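PDB 3OCR: class II aldolase/adducin domain protein from Pseudomonas syringae pv. phaseolicola 1448A, which is of unproven function but belongs to the class II aldolase/adducin family, whose members include metal-dependent lyases and actin-binding adducins. Local coordinates for residues L143-S147 and N224-P230; R156-Y162 and K182-R188; A114-R119 and L175-D181. All coordinates share one frame; numbering follows the deposited sequence. Where two conformers were deposited one is given.

Interaction 1: L143-S147 and N224-P230; sequences LLPIS and NAELVFP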
loop_
_atom_site.group_PDB
_atom_site.type_symbol
_atom_site.label_atom_id
_atom_site.label_comp_id
_atom_site.label_asym_id
_atom_site.label_seq_id
_atom_site.Cartn_x
_atom_site.Cartn_y
_atom_site.Cartn_z
ATOM N N LEU A 143 -22.288 1.055 0.901
ATOM C CA LEU A 143 -21.581 0.419 2.019
ATOM C C LEU A 143 -22.344 -0.793 2.532
ATOM O O LEU A 143 -23.445 -0.668 3.034
ATOM C CB LEU A 143 -21.330 1.425 3.152
ATOM C CG LEU A 143 -20.496 0.953 4.343
ATOM C CD1 LEU A 143 -19.008 0.868 4.041
ATOM C CD2 LEU A 143 -20.758 1.849 5.564
ATOM N N LEU A 144 -21.710 -1.961 2.430
ATOM C CA LEU A 144 -22.336 -3.241 2.743
ATOM C C LEU A 144 -22.241 -3.555 4.255
ATOM O O LEU A 144 -21.275 -3.140 4.906
ATOM C CB LEU A 144 -21.665 -4.338 1.890
ATOM C CG LEU A 144 -21.738 -4.187 0.350
ATOM C CD1 LEU A 144 -20.806 -5.195 -0.333
ATOM C CD2 LEU A 144 -23.151 -4.401 -0.171
ATOM N N PRO A 145 -23.240 -4.267 4.820
ATOM C CA PRO A 145 -23.154 -4.635 6.241
ATOM C C PRO A 145 -22.376 -5.969 6.459
ATOM O O PRO A 145 -22.970 -6.998 6.766
ATOM C CB PRO A 145 -24.620 -4.747 6.650
ATOM C CG PRO A 145 -25.340 -5.216 5.417
ATOM C CD PRO A 145 -24.519 -4.707 4.216
ATOM N N ILE A 146 -21.063 -5.947 6.280
ATOM C CA ILE A 146 -20.279 -7.219 6.257
ATOM C C ILE A 146 -19.109 -7.221 7.228
ATOM O O ILE A 146 -18.307 -8.166 7.258
ATOM C CB ILE A 146 -19.786 -7.591 4.823
ATOM C CG1 ILE A 146 -19.120 -6.400 4.115
ATOM C CG2 ILE A 146 -20.961 -8.052 3.967
ATOM C CD1 ILE A 146 -17.689 -6.158 4.535
ATOM N N SER A 147 -19.008 -6.166 8.014
ATOM C CA SER A 147 -17.966 -6.063 9.021
ATOM C C SER A 147 -18.505 -5.304 10.224
ATOM O O SER A 147 -19.438 -4.520 10.102
ATOM C CB SER A 147 -16.728 -5.359 8.463
ATOM O OG SER A 147 -16.968 -3.959 8.218
ATOM N N ASN A 224 -19.243 -9.696 -4.588
ATOM C CA ASN A 224 -20.189 -9.579 -3.472
ATOM C C ASN A 224 -20.858 -10.931 -3.120
ATOM O O ASN A 224 -21.202 -11.190 -1.960
ATOM C CB ASN A 224 -21.218 -8.463 -3.780
ATOM C CG ASN A 224 -20.646 -7.058 -3.597
ATOM O OD1 ASN A 224 -19.496 -6.884 -3.174
ATOM N ND2 ASN A 224 -21.465 -6.030 -3.906
ATOM N N ALA A 225 -20.993 -11.811 -4.113
ATOM C CA ALA A 225 -21.608 -13.120 -3.877
ATOM C C ALA A 225 -20.804 -14.038 -2.924
ATOM O O ALA A 225 -21.331 -15.012 -2.433
ATOM C CB ALA A 225 -21.899 -13.826 -5.195
ATOM N N GLU A 226 -19.544 -13.701 -2.637
ATOM C CA GLU A 226 -18.762 -14.504 -1.691
ATOM C C GLU A 226 -18.923 -14.030 -0.243
ATOM O O GLU A 226 -18.415 -14.661 0.697
ATOM C CB GLU A 226 -17.284 -14.521 -2.095
ATOM C CG GLU A 226 -17.041 -15.094 -3.479
ATOM C CD GLU A 226 -17.175 -16.625 -3.523
ATOM O OE1 GLU A 226 -17.482 -17.253 -2.472
ATOM O OE2 GLU A 226 -16.959 -17.200 -4.610
ATOM N N LEU A 227 -19.645 -12.925 -0.064
ATOM C CA LEU A 227 -19.726 -12.282 1.233
ATOM C C LEU A 227 -20.708 -12.960 2.170
ATOM O O LEU A 227 -21.745 -13.475 1.729
ATOM C CB LEU A 227 -20.070 -10.799 1.071
ATOM C CG LEU A 227 -19.067 -9.926 0.326
ATOM C CD1 LEU A 227 -19.661 -8.558 0.130
ATOM C CD2 LEU A 227 -17.769 -9.809 1.080
ATOM N N VAL A 228 -20.353 -13.001 3.447
ATOM C CA VAL A 228 -21.300 -13.403 4.503
ATOM C C VAL A 228 -21.966 -12.158 5.073
ATOM O O VAL A 228 -21.303 -11.264 5.615
ATOM C CB VAL A 228 -20.628 -14.157 5.694
ATOM C CG1 VAL A 228 -21.651 -14.474 6.776
ATOM C CG2 VAL A 228 -19.978 -15.408 5.251
ATOM N N PHE A 229 -23.291 -12.132 4.970
ATOM C CA PHE A 229 -24.108 -11.078 5.560
ATOM C C PHE A 229 -24.706 -11.610 6.863
ATOM O O PHE A 229 -25.559 -12.523 6.821
ATOM C CB PHE A 229 -25.240 -10.692 4.586
ATOM C CG PHE A 229 -24.761 -10.015 3.325
ATOM C CD1 PHE A 229 -24.804 -8.627 3.213
ATOM C CD2 PHE A 229 -24.263 -10.759 2.256
ATOM C CE1 PHE A 229 -24.349 -7.995 2.050
ATOM C CE2 PHE A 229 -23.806 -10.128 1.088
ATOM C CZ PHE A 229 -23.851 -8.753 0.984
ATOM N N PRO A 230 -24.266 -11.066 8.022
ATOM C CA PRO A 230 -24.895 -11.447 9.293
ATOM C C PRO A 230 -26.408 -11.206 9.253
ATOM O O PRO A 230 -26.877 -10.379 8.459
ATOM C CB PRO A 230 -24.241 -10.489 10.306
ATOM C CG PRO A 230 -22.942 -10.125 9.690
ATOM C CD PRO A 230 -23.218 -10.038 8.226
#

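Interaction 2: R156-Y162 and K182-R188; sequences RVAYHGY and KSVMILR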
loop_
_atom_site.group_PDB
_atom_site.type_symbol
_atom_site.label_atom_id
_atom_site.label_comp_id
_atom_site.label_asym_id
_atom_site.label_seq_id
_atom_site.Cartn_x
_atom_site.Cartn_y
_atom_site.Cartn_z
ATOM N N ARG A 156 -27.272 5.019 9.589
ATOM C CA ARG A 156 -26.673 6.337 9.843
ATOM C C ARG A 156 -26.298 7.100 8.550
ATOM O O ARG A 156 -25.874 8.261 8.605
ATOM C CB ARG A 156 -25.432 6.204 10.729
ATOM C CG ARG A 156 -25.721 5.901 12.213
ATOM C CD ARG A 156 -24.460 5.363 12.881
ATOM N NE ARG A 156 -23.381 6.362 13.028
ATOM C CZ ARG A 156 -22.106 6.064 13.286
ATOM N NH1 ARG A 156 -21.713 4.798 13.392
ATOM N NH2 ARG A 156 -21.207 7.035 13.437
ATOM N N VAL A 157 -26.423 6.433 7.403
ATOM C CA VAL A 157 -25.783 6.901 6.190
ATOM C C VAL A 157 -26.793 7.368 5.168
ATOM O O VAL A 157 -27.722 6.610 4.808
ATOM C CB VAL A 157 -24.834 5.808 5.577
ATOM C CG1 VAL A 157 -24.103 6.362 4.350
ATOM C CG2 VAL A 157 -23.853 5.325 6.640
ATOM N N ALA A 158 -26.622 8.617 4.723
ATOM C CA ALA A 158 -27.412 9.163 3.626
ATOM C C ALA A 158 -26.689 8.927 2.303
ATOM O O ALA A 158 -25.469 8.825 2.272
ATOM C CB ALA A 158 -27.672 10.658 3.827
ATOM N N TYR A 159 -27.457 8.798 1.212
ATOM C CA TYR A 159 -26.864 8.796 -0.140
ATOM C C TYR A 159 -27.357 9.960 -1.003
ATOM O O TYR A 159 -28.552 10.339 -0.964
ATOM C CB TYR A 159 -27.149 7.469 -0.856
ATOM C CG TYR A 159 -26.419 6.319 -0.257
ATOM C CD1 TYR A 159 -26.897 5.692 0.896
ATOM C CD2 TYR A 159 -25.232 5.854 -0.829
ATOM C CE1 TYR A 159 -26.207 4.634 1.474
ATOM C CE2 TYR A 159 -24.536 4.785 -0.266
ATOM C CZ TYR A 159 -25.035 4.178 0.877
ATOM O OH TYR A 159 -24.338 3.133 1.433
ATOM N N HIS A 160 -26.449 10.488 -1.817
ATOM C CA HIS A 160 -26.742 11.600 -2.713
ATOM C C HIS A 160 -26.190 11.243 -4.110
ATOM O O HIS A 160 -24.978 11.040 -4.277
ATOM C CB HIS A 160 -26.116 12.904 -2.151
ATOM C CG HIS A 160 -26.245 14.087 -3.064
ATOM N ND1 HIS A 160 -27.435 14.765 -3.247
ATOM C CD2 HIS A 160 -25.327 14.720 -3.836
ATOM C CE1 HIS A 160 -27.250 15.746 -4.113
ATOM N NE2 HIS A 160 -25.976 15.748 -4.475
ATOM N N GLY A 161 -27.099 11.110 -5.074
ATOM C CA GLY A 161 -26.773 10.881 -6.494
ATOM C C GLY A 161 -25.893 11.968 -7.099
ATOM O O GLY A 161 -26.087 13.141 -6.820
ATOM N N TYR A 162 -24.939 11.574 -7.942
ATOM C CA TYR A 162 -23.966 12.494 -8.524
ATOM C C TYR A 162 -24.586 13.420 -9.571
ATOM O O TYR A 162 -25.291 12.962 -10.489
ATOM C CB TYR A 162 -22.792 11.736 -9.156
ATOM C CG TYR A 162 -21.624 12.651 -9.513
ATOM C CD1 TYR A 162 -21.003 13.438 -8.539
ATOM C CD2 TYR A 162 -21.171 12.760 -10.843
ATOM C CE1 TYR A 162 -19.926 14.302 -8.869
ATOM C CE2 TYR A 162 -20.118 13.616 -11.180
ATOM C CZ TYR A 162 -19.493 14.369 -10.180
ATOM O OH TYR A 162 -18.473 15.221 -10.547
ATOM N N LYS A 182 -29.448 13.038 9.303
ATOM C CA LYS A 182 -28.236 12.213 9.501
ATOM C C LYS A 182 -26.989 13.101 9.509
ATOM O O LYS A 182 -27.077 14.303 9.252
ATOM C CB LYS A 182 -28.119 11.147 8.419
ATOM C CG LYS A 182 -29.329 10.180 8.374
ATOM C CD LYS A 182 -29.166 9.220 7.237
ATOM C CE LYS A 182 -29.734 7.865 7.571
ATOM N NZ LYS A 182 -31.108 7.761 7.084
ATOM N N SER A 183 -25.848 12.522 9.820
ATOM C CA SER A 183 -24.615 13.290 9.862
ATOM C C SER A 183 -23.464 12.599 9.113
ATOM O O SER A 183 -22.274 12.958 9.291
ATOM C CB SER A 183 -24.220 13.618 11.308
ATOM O OG SER A 183 -23.807 12.442 12.007
ATOM N N VAL A 184 -23.823 11.592 8.310
ATOM C CA VAL A 184 -22.879 10.853 7.446
ATOM C C VAL A 184 -23.556 10.667 6.093
ATOM O O VAL A 184 -24.726 10.250 6.045
ATOM C CB VAL A 184 -22.570 9.448 7.996
ATOM C CG1 VAL A 184 -21.575 8.743 7.085
ATOM C CG2 VAL A 184 -22.041 9.505 9.449
HETATM N N MSE A 185 -22.832 10.988 5.013
HETATM C CA MSE A 185 -23.371 10.876 3.663
HETATM C C MSE A 185 -22.342 10.299 2.692
HETATM O O MSE A 185 -21.134 10.632 2.709
HETATM C CB MSE A 185 -23.887 12.216 3.137
HETATM C CG MSE A 185 -24.788 12.082 1.836
HETATM SE SE MSE A 185 -26.057 13.564 1.599
HETATM C CE MSE A 185 -24.723 14.885 2.181
ATOM N N ILE A 186 -22.829 9.426 1.835
ATOM C CA ILE A 186 -21.997 8.976 0.758
ATOM C C ILE A 186 -22.446 9.739 -0.484
ATOM O O ILE A 186 -23.613 9.655 -0.936
ATOM C CB ILE A 186 -22.016 7.412 0.620
ATOM C CG1 ILE A 186 -21.289 6.790 1.819
ATOM C CG2 ILE A 186 -21.376 6.958 -0.697
ATOM C CD1 ILE A 186 -21.334 5.220 1.876
ATOM N N LEU A 187 -21.523 10.519 -1.021
ATOM C CA LEU A 187 -21.786 11.263 -2.247
ATOM C C LEU A 187 -21.424 10.315 -3.387
ATOM O O LEU A 187 -20.260 10.075 -3.660
ATOM C CB LEU A 187 -20.929 12.548 -2.274
ATOM C CG LEU A 187 -21.087 13.470 -1.064
ATOM C CD1 LEU A 187 -19.905 14.429 -0.956
ATOM C CD2 LEU A 187 -22.421 14.246 -1.092
ATOM N N ARG A 188 -22.445 9.712 -4.009
ATOM C CA ARG A 188 -22.206 8.686 -4.992
ATOM C C ARG A 188 -21.296 9.195 -6.115
ATOM O O ARG A 188 -21.434 10.344 -6.577
ATOM C CB ARG A 188 -23.538 8.155 -5.604
ATOM C CG ARG A 188 -24.476 7.434 -4.645
ATOM C CD ARG A 188 -25.560 6.759 -5.483
ATOM N NE ARG A 188 -26.710 6.322 -4.704
ATOM C CZ ARG A 188 -26.833 5.132 -4.126
ATOM N NH1 ARG A 188 -25.861 4.223 -4.211
ATOM N NH2 ARG A 188 -27.947 4.849 -3.454
HETATM O O HOH W 1 -25.940 9.748 10.732
HETATM O O HOH W 2 -24.162 9.155 12.648
HETATM O O HOH W 3 -22.867 12.396 -5.462
#

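Interaction 3: A114-R119 and L175-D181; sequences AIHAAR and LVADLGD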
loop_
_atom_site.group_PDB
_atom_site.type_symbol
_atom_site.label_atom_id
_atom_site.label_comp_id
_atom_site.label_asym_id
_atom_site.label_seq_id
_atom_site.Cartn_x
_atom_site.Cartn_y
_atom_site.Cartn_z
ATOM N N ALA A 114 -23.900 24.993 2.229
ATOM C CA ALA A 114 -25.252 24.411 2.142
ATOM C C ALA A 114 -25.599 23.604 3.394
ATOM O O ALA A 114 -26.702 23.743 3.952
ATOM C CB ALA A 114 -25.390 23.533 0.888
ATOM N N ILE A 115 -24.668 22.763 3.842
ATOM C CA ILE A 115 -24.916 21.923 5.019
ATOM C C ILE A 115 -24.958 22.728 6.326
ATOM O O ILE A 115 -25.901 22.573 7.096
ATOM C CB ILE A 115 -23.921 20.719 5.134
ATOM C CG1 ILE A 115 -23.898 19.873 3.848
ATOM C CG2 ILE A 115 -24.272 19.841 6.339
ATOM C CD1 ILE A 115 -25.290 19.339 3.372
ATOM N N HIS A 116 -23.954 23.582 6.565
ATOM C CA HIS A 116 -23.937 24.444 7.754
ATOM C C HIS A 116 -25.199 25.310 7.923
ATOM O O HIS A 116 -25.688 25.538 9.042
ATOM C CB HIS A 116 -22.683 25.343 7.776
ATOM C CG HIS A 116 -21.443 24.647 8.261
ATOM N ND1 HIS A 116 -21.333 24.114 9.531
ATOM C CD2 HIS A 116 -20.253 24.418 7.657
ATOM C CE1 HIS A 116 -20.135 23.575 9.678
ATOM N NE2 HIS A 116 -19.466 23.735 8.552
ATOM N N ALA A 117 -25.720 25.816 6.816
ATOM C CA ALA A 117 -26.910 26.652 6.876
ATOM C C ALA A 117 -28.127 25.819 7.260
ATOM O O ALA A 117 -28.961 26.247 8.071
ATOM C CB ALA A 117 -27.132 27.339 5.542
ATOM N N ALA A 118 -28.224 24.626 6.691
ATOM C CA ALA A 118 -29.379 23.747 6.911
ATOM C C ALA A 118 -29.392 23.053 8.266
ATOM O O ALA A 118 -30.450 22.676 8.768
ATOM C CB ALA A 118 -29.462 22.703 5.804
ATOM N N ARG A 119 -28.216 22.881 8.854
ATOM C CA ARG A 119 -28.068 22.059 10.040
ATOM C C ARG A 119 -27.168 22.795 11.028
ATOM O O ARG A 119 -25.958 22.609 11.034
ATOM C CB ARG A 119 -27.476 20.700 9.638
ATOM C CG ARG A 119 -28.430 19.814 8.806
ATOM C CD ARG A 119 -29.488 19.220 9.724
ATOM N NE ARG A 119 -28.778 18.503 10.780
ATOM C CZ ARG A 119 -28.354 17.248 10.675
ATOM N NH1 ARG A 119 -28.627 16.539 9.580
ATOM N NH2 ARG A 119 -27.669 16.702 11.673
ATOM N N LEU A 175 -29.362 17.919 -1.910
ATOM C CA LEU A 175 -28.283 17.507 -1.011
ATOM C C LEU A 175 -28.740 17.571 0.443
ATOM O O LEU A 175 -28.474 16.642 1.224
ATOM C CB LEU A 175 -27.052 18.386 -1.217
ATOM C CG LEU A 175 -25.852 18.280 -0.291
ATOM C CD1 LEU A 175 -25.047 17.008 -0.575
ATOM C CD2 LEU A 175 -24.975 19.513 -0.511
ATOM N N VAL A 176 -29.413 18.670 0.795
ATOM C CA VAL A 176 -29.951 18.865 2.140
ATOM C C VAL A 176 -31.102 17.868 2.398
ATOM O O VAL A 176 -31.150 17.223 3.453
ATOM C CB VAL A 176 -30.373 20.355 2.371
ATOM C CG1 VAL A 176 -31.216 20.513 3.634
ATOM C CG2 VAL A 176 -29.123 21.274 2.437
ATOM N N ALA A 177 -31.999 17.717 1.423
ATOM C CA ALA A 177 -33.086 16.749 1.534
ATOM C C ALA A 177 -32.574 15.322 1.716
ATOM O O ALA A 177 -33.087 14.585 2.556
ATOM C CB ALA A 177 -34.029 16.842 0.324
ATOM N N ASP A 178 -31.542 14.953 0.953
ATOM C CA ASP A 178 -30.917 13.639 1.062
ATOM C C ASP A 178 -30.277 13.410 2.438
ATOM O O ASP A 178 -30.444 12.354 3.025
ATOM C CB ASP A 178 -29.861 13.441 -0.037
ATOM C CG ASP A 178 -30.454 13.330 -1.443
ATOM O OD1 ASP A 178 -31.631 12.931 -1.613
ATOM O OD2 ASP A 178 -29.729 13.670 -2.394
ATOM N N LEU A 179 -29.527 14.383 2.947
ATOM C CA LEU A 179 -28.918 14.232 4.257
ATOM C C LEU A 179 -29.955 14.069 5.373
ATOM O O LEU A 179 -29.793 13.223 6.280
ATOM C CB LEU A 179 -28.015 15.430 4.545
ATOM C CG LEU A 179 -27.263 15.400 5.875
ATOM C CD1 LEU A 179 -26.211 14.291 5.847
ATOM C CD2 LEU A 179 -26.609 16.748 6.107
ATOM N N GLY A 180 -31.035 14.859 5.293
ATOM C CA GLY A 180 -32.104 14.834 6.314
ATOM C C GLY A 180 -31.497 15.082 7.681
ATOM O O GLY A 180 -30.700 16.018 7.865
ATOM N N ASP A 181 -31.839 14.209 8.624
ATOM C CA ASP A 181 -31.404 14.327 10.019
ATOM C C ASP A 181 -30.056 13.663 10.314
ATOM O O ASP A 181 -29.575 13.733 11.444
ATOM C CB ASP A 181 -32.469 13.738 10.950
ATOM C CG ASP A 181 -33.728 14.577 11.001
ATOM O OD1 ASP A 181 -33.694 15.726 10.521
ATOM O OD2 ASP A 181 -34.754 14.093 11.522
HETATM O O HOH W 4 -27.539 13.921 12.788
#

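Interaction 1: L143-S147 and N224-P230
Ile146 and Phe229 meet where the loop 143-147 passes the loop 224-230. Ile146 can be followed outward from CB, which has the carbonyl oxygen of Val228 as its nearest neighbour across the contact. With chi1 at 48°, CG1 lies between the backbone N and the carbonyl carbon, and its branch, ending in CD1, does not meet the loop 224-230. The other branch, CG2, makes the contact. It lies 3.6 Å from Val228 O and 4.1 Å from Leu227 CD1. CG2 also sits over one face of the Phe229 ring, 4.0 Å from the ring centroid and 17° off the normal, a CH-pi contact shifted toward the rim.

Pro145 CD is at the edge of this ring, 3.9 Å from Phe229 CE1. Leu144 crosses Leu227 at about a right angle, and their CD1 methyls are 3.6 Å apart. Leu144 CD1 also lies against the amide of Asn224, whose OD1 accepts a hydrogen bond from Gln220. Pro145 is the centre of an inverse gamma turn. Its carbonyl oxygen is buried against Pro230 CD at 3.4 Å and has no polar partner in the model.

No hydrogen bond joins the two loops. The direct contact is therefore van der Waals packing, mostly between apolar side chains. Asn189 of the second subunit supplies hydrogen bonds instead, from ND2 to the carbonyl oxygens of both Ile146 and Val228.

Interaction 2: R156-Y162 and K182-R188
Ala158 and Ile186 are joined by the shortest of the four hydrogen bonds between the parallel segments 156-162 and 182-188, with Ile186 N donating to Ala158 O at 2.7 Å. Ala158 N in turn donates to Val184 O in a nearly straight bond, 176° at the hydrogen. The ladder continues from His160 N to Ile186 O and ends with Arg188 N to His160 O, past the strand 184-187.

Val157, Tyr159, Val184 and Ile186 share one face of the sheet. Tyr159 and Ile186 lie side by side, pointing the same way, with Tyr159 CE2 3.7 Å from Ile186 CB. The Arg188 chain runs extended from CG to NE and brings one face of its guanidinium against the CD2 side of the ring. Tyr159 CD2 sits 3.7 Å above the guanidinium centre, and the two planes are 23° apart. On the other face Ala158 CB meets Met185 CG, and the selenium of Met185, a selenomethionine, is 3.8 Å from His160 CB.

Water 1 accepts from Ser183 N and donates to Arg156 O, bridging the two backbones beyond the Ala158-Val184 bond. Water 3 donates to both His160 O and Arg188 O at the far end.

Outside this shell, Asp178 and Glu171 of helix 169-179 bind the two ring nitrogens of His160 and fix its rotation. Leu143 N binds Tyr159 OH. Tyr162 OH bonds to Gln148 of the third subunit. Strand 157-160, helix 169-179 and strand 184-187 form a beta-alpha-beta crossover at one end of the mixed sheet of this aldolase II domain.

Interaction 3: A114-R119 and L175-D181
Ile115 and Leu175 meet where helix 110-118 packs beside helix 169-179, the connecting helix of a beta-alpha-beta unit in the class II aldolase domain. The short helical segments cross at -60°, with axes 10.3 Å apart at closest approach.

Both branches of Ile115 are used. Its chi1 of -54° sets CG1 anti to the carbonyl carbon and CG2 anti to the backbone N. The longer branch ends in CD1, 3.9 Å from Leu175 CG, and the two side chains cross at about a right angle. The shorter branch, CG2, meets Leu179 CD2 at 3.9 Å. Leu175 and Leu179 adopt similar conformations, each with CG anti to the backbone N. They present their side chains to Ile115 one helical turn apart. Their inner side rests on Met185 of strand 184-187, while Ile115 rests on Val125 of strand 124-128. The helix pair thus packs against the sheet.

Nearer the outside, Ala118 fits against Val176. Its CB lies 3.5 Å from Val176 CG1 and also touches CG2, so the small residue lies against both methyls of the valine.

Arg119 follows the last turn of helix 110-118. Its chain bends at chi2 and chi3 and brings the guanidinium to the end of the other helix, where Gly180 leaves helical geometry with positive phi. NH2 forms a salt bridge with Asp121. NH1 donates to Lys182 O, so much of the grip on this group comes from residues just beyond the two segments. Water 4 accepts from NH2. Arg119 NH1 approaches Gly180 O at 2.7 Å, close to the guanidinium plane, but the bond is weak because its angle at the hydrogen is only 124°.

Overall arrangement
Interactions 2 and 3 share the beta-alpha-beta unit: interaction 2 pairs its two strands, and interaction 3 packs its helix against helix 110-118. They touch through His160 with Asp178 and Lys182 with Arg119. Both lie nearer the middle, their centres about 12 and 14 Å from the centre of the chain. Interaction 1 is peripheral, its centre about 25 Å from the same point, where two loops meet beside a second subunit. Each contact is only partly buried. Interaction 1 reaches interaction 2 through Leu143, which meets Tyr159 and Ile186, but does not touch interaction 3. Backbone hydrogen bonds dominate interaction 2, apolar side chains interaction 1, and interaction 3 combines a buried aliphatic side with a polar end centred on Arg119.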